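Local coordinates for putative exported protein (Peptoclostridium difficile, PDB 5TTA), which is of unknown function but is probably exported from the cell and carries a DUF5780 domain of the E-set clan, at residues K211-T214 / V220-N223; L64-S67 / A71-D74; D192-K195 / E200-V203. One frame throughout, in Å; residues are numbered along the deposited sequence.

Interaction 1 (K211-T214 / V220-N223); sequences KQVT and VWKN
Val213 and Trp221 exchange two backbone hydrogen bonds, Val213 N to Trp221 O at 2.8 Å and Trp221 N to Val213 O at 2.9 Å. Asn223 N adds a nearly straight bond to Lys211 O (3.0 Å, 174° at the hydrogen). Val220 CA brings its hydrogen to Val213 O, a CA-H...O contact of 3.3 Å. The segments run antiparallel as the two arms of a beta hairpin, in which 220-222 pairs with strand 205-215, itself bonded to strand 72-82 on its other flank; there Lys211 and Gln212 both face Glu76 in a classic beta bulge. Side-chain contacts divide between the two faces. On one, Gln212 and Lys222 lie alongside each other, Gln212 OE1 passing 4.0 Å from Lys222 CE, while Gln212 NE2 reaches Val220 CG1 at 3.7 Å. Val220 CG2 in turn meets Thr214 OG1 at 3.9 Å. On the other, Val213 CG2 makes an apolar touch with Trp221 CB, and the indole, with CG anti to the backbone N (chi1 175°), packs on Ile39 and Pro40. Lys211 NZ forms a salt bridge with Glu76; Asn223 ND2 gives to Val210 O while its OD1 accepts from Ala225 N, capping the turn into the next helix.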
ATOM      1  N   LYS A 211     -20.368 -16.065   5.040  1.00 18.22           N
ATOM      2  CA  LYS A 211     -19.832 -17.045   4.102  1.00 20.34           C
ATOM      3  C   LYS A 211     -18.523 -17.614   4.624  1.00 19.04           C
ATOM      4  O   LYS A 211     -18.341 -18.831   4.672  1.00 21.18           O
ATOM      5  CB  LYS A 211     -19.666 -16.396   2.719  1.00 21.16           C
ATOM      6  CG  LYS A 211     -19.066 -17.283   1.608  1.00 18.84           C
ATOM      7  CD  LYS A 211     -19.128 -16.528   0.267  1.00 24.95           C
ATOM      8  CE  LYS A 211     -18.608 -17.365  -0.917  1.00 29.73           C
ATOM      9  NZ  LYS A 211     -17.122 -17.395  -0.968  1.00 34.79           N
ATOM     10  N   GLN A 212     -17.624 -16.753   5.071  1.00 16.83           N
ATOM     11  CA  GLN A 212     -16.383 -17.194   5.701  1.00 17.00           C
ATOM     12  C   GLN A 212     -15.806 -16.045   6.519  1.00 21.71           C
ATOM     13  O   GLN A 212     -16.204 -14.886   6.371  1.00 19.66           O
ATOM     14  CB  GLN A 212     -15.361 -17.661   4.661  1.00 18.12           C
ATOM     15  CG  GLN A 212     -14.890 -16.585   3.690  1.00 18.94           C
ATOM     16  CD  GLN A 212     -13.720 -17.082   2.839  1.00 26.83           C
ATOM     17  OE1 GLN A 212     -13.861 -18.026   2.074  1.00 28.77           O
ATOM     18  NE2 GLN A 212     -12.561 -16.463   3.002  1.00 23.41           N
ATOM     19  N   VAL A 213     -14.831 -16.372   7.361  1.00 17.57           N
ATOM     20  CA  VAL A 213     -14.072 -15.349   8.084  1.00 27.13           C
ATOM     21  C   VAL A 213     -12.611 -15.764   8.102  1.00 22.33           C
ATOM     22  O   VAL A 213     -12.272 -16.951   8.006  1.00 21.39           O
ATOM     23  CB  VAL A 213     -14.546 -15.063   9.537  1.00 27.16           C
ATOM     24  CG1 VAL A 213     -16.071 -14.829   9.653  1.00 22.67           C
ATOM     25  CG2 VAL A 213     -14.054 -16.096  10.510  1.00 22.26           C
ATOM     26  N   THR A 214     -11.741 -14.766   8.238  1.00 15.71           N
ATOM     27  CA  THR A 214     -10.298 -14.969   8.317  1.00 21.36           C
ATOM     28  C   THR A 214      -9.812 -14.367   9.628  1.00 21.13           C
ATOM     29  O   THR A 214     -10.071 -13.190   9.894  1.00 19.87           O
ATOM     30  CB  THR A 214      -9.572 -14.301   7.147  1.00 25.85           C
ATOM     31  OG1 THR A 214     -10.112 -14.775   5.906  1.00 30.07           O
ATOM     32  CG2 THR A 214      -8.066 -14.602   7.220  1.00 27.42           C
ATOM     33  N   VAL A 220      -8.751 -19.654   8.191  1.00 18.97           N
ATOM     34  CA  VAL A 220      -9.991 -19.327   7.490  1.00 20.17           C
ATOM     35  C   VAL A 220     -11.067 -20.314   7.932  1.00 23.50           C
ATOM     36  O   VAL A 220     -10.878 -21.529   7.816  1.00 23.35           O
ATOM     37  CB  VAL A 220      -9.806 -19.375   5.959  1.00 26.04           C
ATOM     38  CG1 VAL A 220     -11.131 -19.083   5.228  1.00 22.83           C
ATOM     39  CG2 VAL A 220      -8.695 -18.393   5.530  1.00 24.54           C
ATOM     40  N   TRP A 221     -12.172 -19.795   8.471  1.00 18.75           N
ATOM     41  CA  TRP A 221     -13.357 -20.577   8.782  1.00 23.43           C
ATOM     42  C   TRP A 221     -14.397 -20.355   7.692  1.00 27.39           C
ATOM     43  O   TRP A 221     -14.711 -19.211   7.342  1.00 21.48           O
ATOM     44  CB  TRP A 221     -13.927 -20.189  10.149  1.00 26.62           C
ATOM     45  CG  TRP A 221     -15.218 -20.878  10.485  1.00 26.22           C
ATOM     46  CD1 TRP A 221     -15.372 -22.083  11.144  1.00 26.54           C
ATOM     47  CD2 TRP A 221     -16.544 -20.409  10.209  1.00 20.57           C
ATOM     48  NE1 TRP A 221     -16.704 -22.380  11.273  1.00 26.88           N
ATOM     49  CE2 TRP A 221     -17.443 -21.374  10.708  1.00 26.11           C
ATOM     50  CE3 TRP A 221     -17.058 -19.279   9.581  1.00 23.86           C
ATOM     51  CZ2 TRP A 221     -18.830 -21.233  10.601  1.00 26.28           C
ATOM     52  CZ3 TRP A 221     -18.439 -19.139   9.487  1.00 26.53           C
ATOM     53  CH2 TRP A 221     -19.303 -20.105   9.989  1.00 24.17           C
ATOM     54  N   LYS A 222     -14.917 -21.440   7.146  1.00 18.36           N
ATOM     55  CA  LYS A 222     -15.952 -21.370   6.125  1.00 24.39           C
ATOM     56  C   LYS A 222     -17.249 -21.935   6.678  1.00 23.91           C
ATOM     57  O   LYS A 222     -17.243 -22.943   7.391  1.00 26.83           O
ATOM     58  CB  LYS A 222     -15.552 -22.143   4.872  1.00 27.77           C
ATOM     59  CG  LYS A 222     -14.439 -21.519   4.111  1.00 21.74           C
ATOM     60  CD  LYS A 222     -14.087 -22.337   2.881  1.00 34.26           C
ATOM     61  CE  LYS A 222     -12.793 -21.860   2.277  1.00 39.48           C
ATOM     62  NZ  LYS A 222     -12.510 -22.597   1.013  1.00 47.93           N
ATOM     63  N   ASN A 223     -18.357 -21.280   6.344  1.00 22.49           N
ATOM     64  CA  ASN A 223     -19.672 -21.698   6.813  1.00 20.67           C
ATOM     65  C   ASN A 223     -20.177 -22.864   5.954  1.00 24.51           C
ATOM     66  O   ASN A 223     -20.559 -22.672   4.802  1.00 20.80           O
ATOM     67  CB  ASN A 223     -20.632 -20.514   6.771  1.00 21.07           C
ATOM     68  CG  ASN A 223     -21.948 -20.829   7.423  1.00 31.54           C
ATOM     69  OD1 ASN A 223     -22.183 -21.960   7.864  1.00 34.96           O
ATOM     70  ND2 ASN A 223     -22.809 -19.824   7.531  1.00 28.55           N
TER

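Interaction 2 (L64-S67 / A71-D74); sequences LTNS and AIMD
Asn66 and Ile72 meet side chain to side chain, the amide of one against the ethyl branch of the other, while their CA atoms stay 7.4 Å apart. Followed outward, Asn66 first brings CB to 4.1 Å from Ile72 CD1. Its CG, anti to the backbone N (chi1 -179°), carries the carboxamide toward the isoleucine and comes to 3.5 Å from the same methyl, which lies over one face of the amide. Beyond CG the amide divides: OD1 also lies 3.5 Å from Ile72 CD1, whereas ND2 is equally close to Ile72 CD1 and CG1, 3.6 Å from each. ND2 reaches the backbone of the second segment as well, 4.0 Å from Ala71 CA. Ile72 comes from the opposite direction, its CG1 beside its own backbone N (chi1 -71°), and the two side chains slide past one another. The contact bridges the end of strand 58-66 and the start of strand 72-82, which belong to different sheets of the domain and are joined by a short connection. Ile72 also packs on Leu41 of the first sheet and Phe215 of the second, placing it between them. Asn66 ND2 and OD1 hold the connection through Lys70 O and Ser68 OG, and ND2 also reaches Ile178 O, in the loop before strand 183-189. Hydrocarbon thus covers a buried amide whose oxygen and nitrogen are both satisfied by residues around it; across the contact itself the attraction is van der Waals, and those outside bonds probably fix the amide's rotation against the isoleucine.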
ATOM      1  N   LEU A  64     -22.881  -6.871  14.076  1.00 19.51           N
ATOM      2  CA  LEU A  64     -22.027  -8.040  14.233  1.00 24.49           C
ATOM      3  C   LEU A  64     -21.501  -8.171  15.660  1.00 26.03           C
ATOM      4  O   LEU A  64     -21.297  -7.173  16.380  1.00 19.93           O
ATOM      5  CB  LEU A  64     -20.821  -7.958  13.283  1.00 26.97           C
ATOM      6  CG  LEU A  64     -21.089  -7.792  11.791  1.00 28.94           C
ATOM      7  CD1 LEU A  64     -19.790  -7.436  11.070  1.00 26.54           C
ATOM      8  CD2 LEU A  64     -21.662  -9.089  11.247  1.00 27.69           C
ATOM      9  N   THR A  65     -21.243  -9.417  16.045  1.00 18.49           N
ATOM     10  CA  THR A  65     -20.588  -9.756  17.310  1.00 18.71           C
ATOM     11  C   THR A  65     -19.542 -10.826  17.012  1.00 23.24           C
ATOM     12  O   THR A  65     -19.892 -11.872  16.469  1.00 20.42           O
ATOM     13  CB  THR A  65     -21.588 -10.290  18.351  1.00 26.72           C
ATOM     14  OG1 THR A  65     -22.533  -9.266  18.713  1.00 23.79           O
ATOM     15  CG2 THR A  65     -20.852 -10.803  19.603  1.00 27.45           C
ATOM     16  N   ASN A  66     -18.281 -10.586  17.367  1.00 21.13           N
ATOM     17  CA  ASN A  66     -17.238 -11.620  17.287  1.00 27.90           C
ATOM     18  C   ASN A  66     -17.361 -12.533  18.499  1.00 31.44           C
ATOM     19  O   ASN A  66     -16.862 -12.217  19.578  1.00 26.84           O
ATOM     20  CB  ASN A  66     -15.851 -10.989  17.240  1.00 24.81           C
ATOM     21  CG  ASN A  66     -14.723 -12.024  17.143  1.00 25.56           C
ATOM     22  OD1 ASN A  66     -14.943 -13.222  17.266  1.00 21.79           O
ATOM     23  ND2 ASN A  66     -13.505 -11.546  16.913  1.00 20.68           N
ATOM     24  N   SER A  67     -17.998 -13.685  18.332  1.00 26.86           N
ATOM     25  CA  SER A  67     -18.212 -14.580  19.461  1.00 26.93           C
ATOM     26  C   SER A  67     -17.043 -15.527  19.713  1.00 29.14           C
ATOM     27  O   SER A  67     -17.099 -16.312  20.663  1.00 41.80           O
ATOM     28  CB  SER A  67     -19.498 -15.383  19.250  1.00 28.08           C
ATOM     29  OG  SER A  67     -19.518 -15.967  17.958  1.00 37.13           O
ATOM     30  N   ALA A  71      -9.245 -12.649  17.062  1.00 26.83           N
ATOM     31  CA  ALA A  71      -9.536 -11.441  16.302  1.00 27.76           C
ATOM     32  C   ALA A  71      -9.828 -11.778  14.842  1.00 22.47           C
ATOM     33  O   ALA A  71      -9.150 -12.612  14.239  1.00 22.55           O
ATOM     34  CB  ALA A  71      -8.358 -10.482  16.388  1.00 21.75           C
ATOM     35  N   ILE A  72     -10.814 -11.097  14.261  1.00 17.33           N
ATOM     36  CA  ILE A  72     -11.263 -11.361  12.894  1.00 19.85           C
ATOM     37  C   ILE A  72     -10.713 -10.276  11.967  1.00 26.21           C
ATOM     38  O   ILE A  72     -11.091  -9.101  12.067  1.00 18.93           O
ATOM     39  CB  ILE A  72     -12.795 -11.447  12.821  1.00 25.18           C
ATOM     40  CG1 ILE A  72     -13.273 -12.752  13.491  1.00 26.69           C
ATOM     41  CG2 ILE A  72     -13.291 -11.353  11.354  1.00 20.68           C
ATOM     42  CD1 ILE A  72     -14.759 -12.804  13.775  1.00 26.26           C
HETATM   43  N   MSE A  73      -9.818 -10.669  11.059  1.00 21.18           N
HETATM   44  CA  MSE A  73      -9.191  -9.699  10.168  1.00 22.91           C
HETATM   45  C   MSE A  73      -9.931  -9.529   8.843  1.00 27.31           C
HETATM   46  O   MSE A  73      -9.761  -8.499   8.198  1.00 23.84           O
HETATM   47  CB  MSE A  73      -7.721 -10.072   9.908  1.00 29.23           C
HETATM   48  CG  MSE A  73      -7.470 -11.064   8.800  1.00 39.52           C
HETATM   49 SE   MSE A  73      -5.548 -11.427   8.619  0.77 47.36          SE
HETATM   50  CE  MSE A  73      -5.005  -9.734   7.981  1.00 33.58           C
ATOM     51  N   ASP A  74     -10.748 -10.510   8.421  1.00 20.93           N
ATOM     52  CA  ASP A  74     -11.518 -10.361   7.193  1.00 21.53           C
ATOM     53  C   ASP A  74     -12.775 -11.221   7.285  1.00 19.66           C
ATOM     54  O   ASP A  74     -12.865 -12.138   8.098  1.00 17.79           O
ATOM     55  CB  ASP A  74     -10.668 -10.733   5.945  1.00 28.19           C
ATOM     56  CG  ASP A  74     -11.245 -10.176   4.624  1.00 34.09           C
ATOM     57  OD1 ASP A  74     -12.213  -9.380   4.630  1.00 27.15           O
ATOM     58  OD2 ASP A  74     -10.720 -10.549   3.557  1.00 39.73           O
TER

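Interaction 3 (D192-K195 / E200-V203); sequences DKWK and EHGV
His201 lays one face of its imidazole against the backbone of 192-194, and there the packing is close. Trp194 CB sits over that face, 3.6 Å from His201 CD2, and on the same side of the ring Asp192 O comes obliquely to 3.0 Å from His201 CE1. The peptide between Lys193 and Trp194 also covers the imidazole, with Trp194 N above its centre. The indole and imidazole planes are inclined by only 29°, yet the rings are slid so far apart that they barely overlap; the closest touch is made by Trp194 CB, not by the indole. Both imidazole nitrogens are engaged: His201 ND1 accepts a bond from Val203 N at 3.3 Å, and His201 NE2 bonds Leu190 O, which probably fixes the ring's rotation about CB-CG. The segments form the arms of a small, weakly bonded beta hairpin, Trp194 and His201 making its non-hydrogen-bonded pair. Their side chains share the face that packs on Pro58, with His201 also reaching Ile48 and Tyr50. Two backbone bonds cross between the arms: Lys195 N to Glu200 O at 2.9 Å, nearly straight, and Gly202 N to Lys193 O, also 2.9 Å, where the donor stands above the carbonyl plane. On the solvent side the grip is looser. A water donates to Lys193 O at 3.1 Å and more weakly to Glu200 O, spanning the two carbonyls. The chain of Lys193 bends at chi2 (-72°) and leads away, while the charged ends of Lys195 and Glu200 stay apart, NZ to OE2 6.7 Å, Glu200 OE2 bonding Thr198 OG1 instead.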
ATOM      1  N   ASP A 192     -29.958   2.204  -4.136  1.00 20.20           N
ATOM      2  CA  ASP A 192     -30.946   1.640  -5.063  1.00 20.11           C
ATOM      3  C   ASP A 192     -32.284   1.394  -4.365  1.00 23.95           C
ATOM      4  O   ASP A 192     -32.329   0.854  -3.252  1.00 24.08           O
ATOM      5  CB  ASP A 192     -30.415   0.343  -5.678  1.00 19.75           C
ATOM      6  CG  ASP A 192     -31.242  -0.106  -6.888  1.00 32.42           C
ATOM      7  OD1 ASP A 192     -31.998   0.723  -7.438  1.00 26.84           O
ATOM      8  OD2 ASP A 192     -31.142  -1.286  -7.288  1.00 24.97           O
ATOM      9  N   LYS A 193     -33.377   1.822  -5.021  1.00 21.13           N
ATOM     10  CA  LYS A 193     -34.795   1.691  -4.608  1.00 22.92           C
ATOM     11  C   LYS A 193     -35.168   2.688  -3.516  1.00 24.65           C
ATOM     12  O   LYS A 193     -36.262   2.591  -2.965  1.00 24.16           O
ATOM     13  CB  LYS A 193     -35.170   0.283  -4.113  1.00 24.34           C
ATOM     14  CG  LYS A 193     -34.740  -0.867  -5.048  1.00 27.70           C
ATOM     15  CD  LYS A 193     -35.565  -0.920  -6.311  1.00 34.63           C
ATOM     16  CE  LYS A 193     -35.331  -2.241  -7.053  1.00 33.49           C
ATOM     17  NZ  LYS A 193     -36.141  -2.298  -8.286  1.00 29.82           N
ATOM     18  N   TRP A 194     -34.310   3.650  -3.203  1.00 23.38           N
ATOM     19  CA  TRP A 194     -34.623   4.698  -2.244  1.00 22.54           C
ATOM     20  C   TRP A 194     -35.124   5.936  -2.989  1.00 25.87           C
ATOM     21  O   TRP A 194     -34.594   6.299  -4.042  1.00 24.89           O
ATOM     22  CB  TRP A 194     -33.373   5.006  -1.420  1.00 21.50           C
ATOM     23  CG  TRP A 194     -33.403   6.166  -0.471  1.00 21.83           C
ATOM     24  CD1 TRP A 194     -34.213   6.350   0.607  1.00 26.27           C
ATOM     25  CD2 TRP A 194     -32.517   7.299  -0.514  1.00 24.31           C
ATOM     26  NE1 TRP A 194     -33.888   7.548   1.248  1.00 22.24           N
ATOM     27  CE2 TRP A 194     -32.855   8.144   0.570  1.00 24.82           C
ATOM     28  CE3 TRP A 194     -31.485   7.675  -1.369  1.00 24.40           C
ATOM     29  CZ2 TRP A 194     -32.185   9.348   0.820  1.00 26.86           C
ATOM     30  CZ3 TRP A 194     -30.797   8.870  -1.104  1.00 25.33           C
ATOM     31  CH2 TRP A 194     -31.154   9.682  -0.019  1.00 25.61           C
ATOM     32  N   LYS A 195     -36.166   6.558  -2.464  1.00 31.45           N
ATOM     33  CA  LYS A 195     -36.628   7.851  -2.958  1.00 36.67           C
ATOM     34  C   LYS A 195     -36.387   8.884  -1.861  1.00 29.80           C
ATOM     35  O   LYS A 195     -37.061   8.876  -0.828  1.00 32.26           O
ATOM     36  CB  LYS A 195     -38.096   7.816  -3.372  1.00 42.20           C
ATOM     37  CG  LYS A 195     -38.526   9.118  -4.039  1.00 41.96           C
ATOM     38  CD  LYS A 195     -39.975   9.086  -4.497  1.00 59.46           C
ATOM     39  CE  LYS A 195     -40.113   8.319  -5.798  1.00 67.31           C
ATOM     40  NZ  LYS A 195     -39.248   8.911  -6.859  1.00 70.67           N
ATOM     41  N   GLU A 200     -38.910   6.868   1.364  1.00 35.83           N
ATOM     42  CA  GLU A 200     -39.337   5.485   1.171  1.00 40.38           C
ATOM     43  C   GLU A 200     -38.230   4.650   0.543  1.00 35.58           C
ATOM     44  O   GLU A 200     -37.497   5.120  -0.330  1.00 30.88           O
ATOM     45  CB  GLU A 200     -40.575   5.412   0.278  1.00 47.83           C
ATOM     46  CG  GLU A 200     -41.737   6.273   0.708  1.00 62.29           C
ATOM     47  CD  GLU A 200     -42.812   6.343  -0.366  1.00 74.97           C
ATOM     48  OE1 GLU A 200     -43.897   5.749  -0.169  1.00 77.44           O
ATOM     49  OE2 GLU A 200     -42.561   6.976  -1.420  1.00 75.45           O
ATOM     50  N   HIS A 201     -38.140   3.390   0.972  1.00 28.10           N
ATOM     51  CA  HIS A 201     -37.187   2.435   0.426  1.00 23.29           C
ATOM     52  C   HIS A 201     -37.945   1.181   0.006  1.00 24.60           C
ATOM     53  O   HIS A 201     -38.688   0.615   0.814  1.00 29.91           O
ATOM     54  CB  HIS A 201     -36.104   2.086   1.444  1.00 24.92           C
ATOM     55  CG  HIS A 201     -34.788   1.750   0.821  1.00 25.36           C
ATOM     56  ND1 HIS A 201     -34.640   0.735  -0.100  1.00 27.95           N
ATOM     57  CD2 HIS A 201     -33.567   2.314   0.959  1.00 23.51           C
ATOM     58  CE1 HIS A 201     -33.382   0.688  -0.500  1.00 27.48           C
ATOM     59  NE2 HIS A 201     -32.708   1.624   0.137  1.00 21.91           N
ATOM     60  N   GLY A 202     -37.754   0.745  -1.245  1.00 23.75           N
ATOM     61  CA  GLY A 202     -38.441  -0.452  -1.705  1.00 23.27           C
ATOM     62  C   GLY A 202     -38.010  -1.697  -0.955  1.00 20.53           C
ATOM     63  O   GLY A 202     -38.750  -2.690  -0.902  1.00 28.40           O
ATOM     64  N   VAL A 203     -36.807  -1.681  -0.402  1.00 21.26           N
ATOM     65  CA  VAL A 203     -36.287  -2.808   0.369  1.00 23.92           C
ATOM     66  C   VAL A 203     -36.872  -2.737   1.771  1.00 27.31           C
ATOM     67  O   VAL A 203     -36.672  -1.750   2.483  1.00 26.74           O
ATOM     68  CB  VAL A 203     -34.756  -2.796   0.421  1.00 22.11           C
ATOM     69  CG1 VAL A 203     -34.261  -3.868   1.391  1.00 21.16           C
ATOM     70  CG2 VAL A 203     -34.155  -2.991  -0.955  1.00 26.20           C
TER
HETATM   71  O   HOH W   1     -39.039   4.074  -2.907  1.00 52.69           O

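Along the chain the order is interaction 2, interaction 3, interaction 1, each closing before the next opens. Interactions 1 and 2 touch, their centres 11 Å apart: strands 205-215 and 72-82 adjoin in one sheet, with probable backbone hydrogen bonds between Thr214 and both Met73 and Asp74. Interaction 2 also reaches the three-stranded sheet through strand 58-66, so the pair spans the junction of two sheets. Interaction 3 lies on the opposite side of the chain's centre, its centre about 31 Å from that of interaction 1 and 30 Å from that of interaction 2, yet its strand 200-201 leads directly into strand 205-215. Two hairpins thus mark distant regions of the domain, linked by continuous chain.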